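Local structure of ERPP protein (Borrelia burgdorferi, 4BOB) at residues E31-V37 against V158-K164. The protein is an outer surface lipoprotein of the Lyme disease spirochaete that binds the complement regulator factor H, probably helping the bacterium to evade complement. Sequence-based numbering, arbitrary orientation.
Sequences EFSKFTV and VLKKNLK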
loop_
_atom_site.group_PDB
_atom_site.type_symbol
_atom_site.label_atom_id
_atom_site.label_comp_id
_atom_site.label_asym_id
_atom_site.label_seq_id
_atom_site.Cartn_x
_atom_site.Cartn_y
_atom_site.Cartn_z
ATOM N N GLU A 31 17.565 7.722 -0.833
ATOM C CA GLU A 31 17.676 9.042 -0.201
ATOM C C GLU A 31 16.727 9.252 0.982
ATOM O O GLU A 31 17.112 9.819 1.998
ATOM C CB GLU A 31 17.430 10.148 -1.239
ATOM C CG GLU A 31 18.391 10.136 -2.414
ATOM C CD GLU A 31 19.802 10.508 -2.006
ATOM O OE1 GLU A 31 20.416 9.785 -1.187
ATOM O OE2 GLU A 31 20.297 11.537 -2.499
ATOM N N PHE A 32 15.490 8.789 0.840
ATOM C CA PHE A 32 14.404 9.284 1.660
ATOM C C PHE A 32 14.289 8.573 3.002
ATOM O O PHE A 32 14.677 7.424 3.157
ATOM C CB PHE A 32 13.074 9.246 0.875
ATOM C CG PHE A 32 12.386 7.899 0.862
ATOM C CD1 PHE A 32 11.648 7.459 1.955
ATOM C CD2 PHE A 32 12.428 7.101 -0.269
ATOM C CE1 PHE A 32 10.998 6.232 1.933
ATOM C CE2 PHE A 32 11.784 5.874 -0.303
ATOM C CZ PHE A 32 11.067 5.436 0.801
ATOM N N SER A 33 13.725 9.291 3.962
ATOM C CA SER A 33 13.531 8.797 5.312
ATOM C C SER A 33 12.051 8.439 5.520
ATOM O O SER A 33 11.685 7.292 5.766
ATOM C CB SER A 33 13.957 9.896 6.290
ATOM O OG SER A 33 14.324 9.361 7.536
ATOM N N LYS A 34 11.200 9.442 5.378
ATOM C CA LYS A 34 9.809 9.314 5.725
ATOM C C LYS A 34 8.973 10.281 4.927
ATOM O O LYS A 34 9.350 11.428 4.736
ATOM C CB LYS A 34 9.609 9.613 7.210
ATOM C CG LYS A 34 8.141 9.810 7.608
ATOM C CD LYS A 34 7.966 9.888 9.117
ATOM C CE LYS A 34 8.342 11.252 9.660
ATOM N NZ LYS A 34 8.203 11.239 11.145
ATOM N N PHE A 35 7.812 9.810 4.497
ATOM C CA PHE A 35 6.833 10.685 3.892
ATOM C C PHE A 35 5.420 10.077 3.932
ATOM O O PHE A 35 5.215 8.923 4.334
ATOM C CB PHE A 35 7.268 11.051 2.473
ATOM C CG PHE A 35 7.153 9.928 1.491
ATOM C CD1 PHE A 35 8.151 8.980 1.380
ATOM C CD2 PHE A 35 6.039 9.823 0.676
ATOM C CE1 PHE A 35 8.040 7.942 0.478
ATOM C CE2 PHE A 35 5.926 8.803 -0.238
ATOM C CZ PHE A 35 6.934 7.863 -0.345
ATOM N N THR A 36 4.451 10.889 3.538
ATOM C CA THR A 36 3.052 10.519 3.613
ATOM C C THR A 36 2.477 10.714 2.237
ATOM O O THR A 36 2.999 11.508 1.438
ATOM C CB THR A 36 2.288 11.382 4.638
ATOM O OG1 THR A 36 3.104 11.575 5.794
ATOM C CG2 THR A 36 1.043 10.693 5.096
ATOM N N VAL A 37 1.423 9.951 1.963
ATOM C CA VAL A 37 0.684 10.040 0.698
ATOM C C VAL A 37 -0.753 9.535 0.935
ATOM O O VAL A 37 -0.980 8.629 1.737
ATOM C CB VAL A 37 1.421 9.288 -0.461
ATOM C CG1 VAL A 37 1.935 7.921 -0.008
ATOM C CG2 VAL A 37 0.539 9.172 -1.702
ATOM N N VAL A 158 2.637 11.581 -6.535
ATOM C CA VAL A 158 3.223 11.718 -5.206
ATOM C C VAL A 158 4.227 10.572 -4.927
ATOM O O VAL A 158 5.318 10.833 -4.435
ATOM C CB VAL A 158 2.158 11.829 -4.095
ATOM C CG1 VAL A 158 2.840 12.026 -2.748
ATOM C CG2 VAL A 158 1.200 12.983 -4.372
ATOM N N LEU A 159 3.878 9.326 -5.274
ATOM C CA LEU A 159 4.795 8.181 -5.107
ATOM C C LEU A 159 6.108 8.325 -5.892
ATOM O O LEU A 159 7.138 7.806 -5.500
ATOM C CB LEU A 159 4.119 6.870 -5.515
ATOM C CG LEU A 159 3.124 6.175 -4.571
ATOM C CD1 LEU A 159 2.491 4.967 -5.246
ATOM C CD2 LEU A 159 3.761 5.727 -3.273
ATOM N N LYS A 160 6.062 9.024 -7.011
ATOM C CA LYS A 160 7.250 9.223 -7.831
ATOM C C LYS A 160 8.151 10.336 -7.274
ATOM O O LYS A 160 9.367 10.136 -7.155
ATOM C CB LYS A 160 6.853 9.487 -9.290
ATOM C CG LYS A 160 6.428 8.220 -10.022
ATOM C CD LYS A 160 5.756 8.498 -11.367
ATOM C CE LYS A 160 6.744 8.964 -12.429
ATOM N NZ LYS A 160 6.042 9.219 -13.727
ATOM N N LYS A 161 7.550 11.482 -6.934
ATOM C CA LYS A 161 8.250 12.588 -6.246
ATOM C C LYS A 161 9.091 12.132 -5.049
ATOM O O LYS A 161 10.233 12.560 -4.887
ATOM C CB LYS A 161 7.259 13.663 -5.763
ATOM C CG LYS A 161 7.094 14.826 -6.730
ATOM C CD LYS A 161 6.065 15.860 -6.260
ATOM C CE LYS A 161 5.806 16.925 -7.340
ATOM N NZ LYS A 161 4.489 17.638 -7.248
ATOM N N ASN A 162 8.527 11.254 -4.223
ATOM C CA ASN A 162 9.121 10.917 -2.937
ATOM C C ASN A 162 9.939 9.642 -2.934
ATOM O O ASN A 162 10.898 9.568 -2.182
ATOM C CB ASN A 162 8.031 10.805 -1.870
ATOM C CG ASN A 162 7.380 12.150 -1.538
ATOM O OD1 ASN A 162 7.728 12.783 -0.541
ATOM N ND2 ASN A 162 6.416 12.574 -2.353
ATOM N N LEU A 163 9.560 8.648 -3.749
ATOM C CA LEU A 163 10.196 7.296 -3.736
ATOM C C LEU A 163 11.532 7.229 -4.493
ATOM O O LEU A 163 11.587 6.810 -5.656
ATOM C CB LEU A 163 9.260 6.216 -4.326
ATOM C CG LEU A 163 8.556 5.124 -3.502
ATOM C CD1 LEU A 163 9.253 4.862 -2.176
ATOM C CD2 LEU A 163 7.084 5.419 -3.275
ATOM N N LYS A 164 12.605 7.648 -3.829
ATOM C CA LYS A 164 13.949 7.588 -4.397
ATOM C C LYS A 164 14.983 7.501 -3.270
ATOM O O LYS A 164 14.915 8.244 -2.292
ATOM C CB LYS A 164 14.280 8.807 -5.302
ATOM C CG LYS A 164 13.142 9.685 -5.857
ATOM C CD LYS A 164 12.984 11.002 -5.099
ATOM C CE LYS A 164 14.276 11.812 -5.044
ATOM N NZ LYS A 164 14.084 13.264 -4.717
#
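Phe35 and Val37 face the C-terminal helix 156-162: residues 34-37 of strand 34-42 run nearly antiparallel (169°) to residues 158-162, the axes of these short segments approaching to 9.2 Å. The centre of the contact illustrates how the CB of an asparagine can pack on an aromatic face while its amide is held by the helix backbone. Asn162 CB sits 3.3 Å from the centroid of the Phe35 ring, almost on its normal, in a CH-pi contact. The amide and ring planes are 16° apart, with OD1 shifted toward Phe35 CB. With Asn162 CG anti to the carbonyl carbon (chi1 -68°), ND2 turns back one helical turn and donates to Val158 O at 2.9 Å. This fairly straight bond fixes the amide's rotation, while Asn162 N reaches the same oxygen from the opposite face of its plane. Leu163, just past the helix, divides its branches between two rings. Its CD2 meets the edge of Phe35 at CZ, and its CD1 approaches CE2 of Phe32. Farther along the strand, Val37 CG2 lies 3.8 Å from Val158 CG1, and Val37 also touches Ile154 and Pro155. Where the last residue, Lys164, passes the start of the modelled chain, Glu31 N and Phe32 N both donate weakly to Lys164 O, at 3.1 and 3.2 Å. The helix thus meets the strand through apolar and CH-pi contacts, while two weak backbone bonds join the flanking chain.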